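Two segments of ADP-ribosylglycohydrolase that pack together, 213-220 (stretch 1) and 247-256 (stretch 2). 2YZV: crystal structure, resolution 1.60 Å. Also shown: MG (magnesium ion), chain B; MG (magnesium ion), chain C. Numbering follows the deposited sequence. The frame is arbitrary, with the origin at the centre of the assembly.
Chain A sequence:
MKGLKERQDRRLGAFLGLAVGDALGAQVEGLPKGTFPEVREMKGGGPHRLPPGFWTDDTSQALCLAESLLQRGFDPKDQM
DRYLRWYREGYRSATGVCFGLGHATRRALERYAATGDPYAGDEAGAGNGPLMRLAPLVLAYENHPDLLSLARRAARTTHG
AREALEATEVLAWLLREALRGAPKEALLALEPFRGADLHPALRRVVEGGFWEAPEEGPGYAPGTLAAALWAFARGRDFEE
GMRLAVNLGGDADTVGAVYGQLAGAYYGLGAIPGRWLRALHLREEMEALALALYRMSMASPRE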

# COMPACT_ATOMS: atom_id res chain seq x y z
N ALA A 213 -4.62 18.88 -5.39
CA ALA A 213 -4.94 18.33 -4.08
C ALA A 213 -6.35 17.75 -4.08
O ALA A 213 -7.29 18.37 -4.58
N PRO A 214 -6.52 16.53 -3.54
CA PRO A 214 -7.83 15.89 -3.48
C PRO A 214 -8.73 16.61 -2.49
O PRO A 214 -8.24 17.28 -1.58
N GLU A 215 -10.05 16.49 -2.67
CA GLU A 215 -11.00 17.12 -1.77
C GLU A 215 -11.23 16.21 -0.56
O GLU A 215 -11.83 16.63 0.44
N GLU A 216 -10.77 14.97 -0.66
CA GLU A 216 -10.89 14.00 0.43
C GLU A 216 -10.03 12.78 0.10
O GLU A 216 -9.52 12.66 -1.01
N GLY A 217 -9.86 11.89 1.08
CA GLY A 217 -9.09 10.68 0.84
C GLY A 217 -10.04 9.66 0.23
O GLY A 217 -10.91 9.15 0.94
N PRO A 218 -9.91 9.35 -1.07
CA PRO A 218 -10.78 8.40 -1.76
C PRO A 218 -10.56 6.92 -1.45
O PRO A 218 -9.45 6.51 -1.12
N GLY A 219 -11.64 6.15 -1.59
CA GLY A 219 -11.57 4.72 -1.37
C GLY A 219 -11.44 4.03 -2.73
O GLY A 219 -11.03 2.88 -2.82
N TYR A 220 -11.78 4.77 -3.78
CA TYR A 220 -11.71 4.28 -5.16
C TYR A 220 -10.22 4.16 -5.52
O TYR A 220 -9.48 5.12 -5.38
N ASN A 247 -4.16 14.01 6.36
CA ASN A 247 -5.05 15.12 6.65
C ASN A 247 -6.11 15.38 5.58
O ASN A 247 -6.88 16.33 5.68
N LEU A 248 -6.15 14.51 4.57
CA LEU A 248 -7.17 14.61 3.54
C LEU A 248 -8.42 13.98 4.13
O LEU A 248 -9.53 14.15 3.63
N GLY A 249 -8.23 13.23 5.22
CA GLY A 249 -9.35 12.57 5.86
C GLY A 249 -9.89 11.45 4.99
O GLY A 249 -9.16 10.87 4.18
N GLY A 250 -11.17 11.13 5.15
CA GLY A 250 -11.76 10.06 4.37
C GLY A 250 -11.09 8.73 4.66
O GLY A 250 -10.91 8.36 5.82
N ASP A 251 -10.72 8.01 3.61
CA ASP A 251 -10.07 6.71 3.77
C ASP A 251 -8.58 6.97 4.00
O ASP A 251 -7.72 6.48 3.27
N ALA A 252 -8.30 7.73 5.05
CA ALA A 252 -6.95 8.14 5.40
C ALA A 252 -5.97 7.02 5.75
O ALA A 252 -4.77 7.16 5.51
N ASP A 253 -6.47 5.93 6.32
CA ASP A 253 -5.59 4.83 6.67
C ASP A 253 -4.98 4.23 5.40
O ASP A 253 -3.79 3.92 5.36
N THR A 254 -5.79 4.10 4.36
CA THR A 254 -5.32 3.51 3.12
C THR A 254 -4.52 4.48 2.26
O THR A 254 -3.55 4.08 1.62
N VAL A 255 -4.92 5.75 2.23
CA VAL A 255 -4.16 6.73 1.46
C VAL A 255 -2.80 6.83 2.17
O VAL A 255 -1.76 6.89 1.53
N GLY A 256 -2.83 6.83 3.50
CA GLY A 256 -1.60 6.89 4.25
C GLY A 256 -0.72 5.67 4.00
O GLY A 256 0.50 5.79 3.88

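The two stretches lie 31 or more residues apart in sequence at every point of contact, and together they bury 356 Å² of surface. Stretch 1 runs without regular secondary structure across the loop of stretch 2 and the start of the helix that begins at A252. Its side-chain contribution is modest, so much of the contact depends on backbone atoms.

Apolar packing is centred on two side chains of stretch 2. L248 gives up more area than any other residue of the contact, 89 Å². Its CA-to-CB bond points toward stretch 1, and the m, t rotamer (chi1 -70°, chi2 175°) brings its methyl groups to P214: CD1 lies 4.0 Å from CG of the P214 ring, while CD2 comes within 3.7 Å of the P214 carbonyl O. P214 also points toward its partner, with its ring in a C-gamma exo pucker. V255, on the first turn of the helix, is the second apolar element. With chi1 in the t well (169°), its CG2 reaches to 4.0 Å from G217 CA and 4.3 Å from P218 CD. The CA-to-CB bond of P218 points away, yet the pyrrolidine ring still meets V255 through CD, the ring atom bonded to its own backbone nitrogen.

Between these apolar patches the chains approach through glycines. G217 is buried, and the absence of a side chain allows the backbones to close up: a CB in the ideal position would lie 2.3 Å from G249 O. The same holds across the contact at G250, whose ideal CB would fall 2.4 Å from G217 O; its positive phi of 62° independently favours glycine. The strongest polar link is made here, a nearly straight hydrogen bond from D251 N to G217 O (2.9 Å, 171°). A weak one runs from G217 N to L248 O (3.4 Å, 123°), and the same carbonyl receives a CA-H...O contact from E216 CA (3.5 Å). E216 points away overall, and only its CB comes near stretch 2, 4.2 Å from L248 O; with chi1 at 85° (p) and chi2 at -73° (m) the rest of the side chain leads off from the contact, and the carboxylate forms no salt bridge with stretch 2.

D251 joins this interface to the metal site. Its CA-to-CB bond points toward stretch 1, where CB packs 3.8 Å from P218 O and OD2 lies 3.9 Å from G219 CA. The t rotamer (chi1 -159°, chi2 31°) places OD1 2.3 Å from the chain B magnesium ion, while OD2 is hydrogen-bonded elsewhere in the structure. The same ion is bound by D253 OD2 at 2.5 Å and T254 OG1 at 2.4 Å. The shared ion accounts for the 3.0 Å approach of D251 OD1 to D253 OD2, which is not a hydrogen bond. D253, with chi1 in the p well (57°), bridges two metals, since its OD1 binds the chain C magnesium at 2.0 Å. Neither D253 nor T254 touches stretch 1.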

# COMPACT_ATOMS: atom_id res chain seq x y z
CB ALA A 213 -4.83 19.41 -3.01
CB PRO A 214 -7.51 14.47 -3.01
CG PRO A 214 -6.10 14.26 -3.44
CD PRO A 214 -5.46 15.59 -3.12
CB GLU A 215 -12.33 17.37 -2.48
CG GLU A 215 -12.25 18.39 -3.61
CD GLU A 215 -11.86 19.78 -3.12
OE1 GLU A 215 -11.83 20.71 -3.96
OE2 GLU A 215 -11.59 19.95 -1.91
CB GLU A 216 -12.34 13.56 0.62
CG GLU A 216 -12.81 12.43 -0.29
CD GLU A 216 -13.01 12.85 -1.73
OE1 GLU A 216 -13.38 11.99 -2.55
OE2 GLU A 216 -12.79 14.04 -2.05
CB PRO A 218 -10.52 8.68 -3.25
CG PRO A 218 -9.72 9.97 -3.27
CD PRO A 218 -8.92 9.91 -2.01
CB TYR A 220 -12.42 5.30 -6.06
CG TYR A 220 -12.48 4.99 -7.53
CD1 TYR A 220 -12.98 3.77 -8.00
CD2 TYR A 220 -12.11 5.95 -8.47
CE1 TYR A 220 -13.10 3.51 -9.36
CE2 TYR A 220 -12.24 5.71 -9.84
CZ TYR A 220 -12.73 4.49 -10.28
OH TYR A 220 -12.86 4.25 -11.62
CB ASN A 247 -4.24 16.37 6.97
CG ASN A 247 -3.75 16.37 8.41
OD1 ASN A 247 -4.54 16.53 9.35
ND2 ASN A 247 -2.45 16.14 8.60
CB LEU A 248 -6.77 13.82 2.29
CG LEU A 248 -5.63 14.35 1.44
CD1 LEU A 248 -5.32 13.33 0.35
CD2 LEU A 248 -5.99 15.70 0.84
CB ASP A 251 -10.28 5.86 2.51
CG ASP A 251 -10.11 4.38 2.76
OD1 ASP A 251 -10.40 3.93 3.89
OD2 ASP A 251 -9.70 3.66 1.83
CB ALA A 252 -7.00 9.15 6.54
CB ASP A 253 -6.34 3.74 7.44
CG ASP A 253 -7.54 3.19 6.69
OD1 ASP A 253 -7.80 1.97 6.80
OD2 ASP A 253 -8.23 3.96 6.00
CB THR A 254 -6.49 2.93 2.33
OG1 THR A 254 -7.22 2.03 3.18
CG2 THR A 254 -5.99 2.17 1.11
CB VAL A 255 -4.85 8.11 1.44
CG1 VAL A 255 -3.90 9.16 0.86
CG2 VAL A 255 -6.11 8.03 0.60
MG MG B . -9.15 2.12 4.53
MG MG C . -7.77 0.00 6.98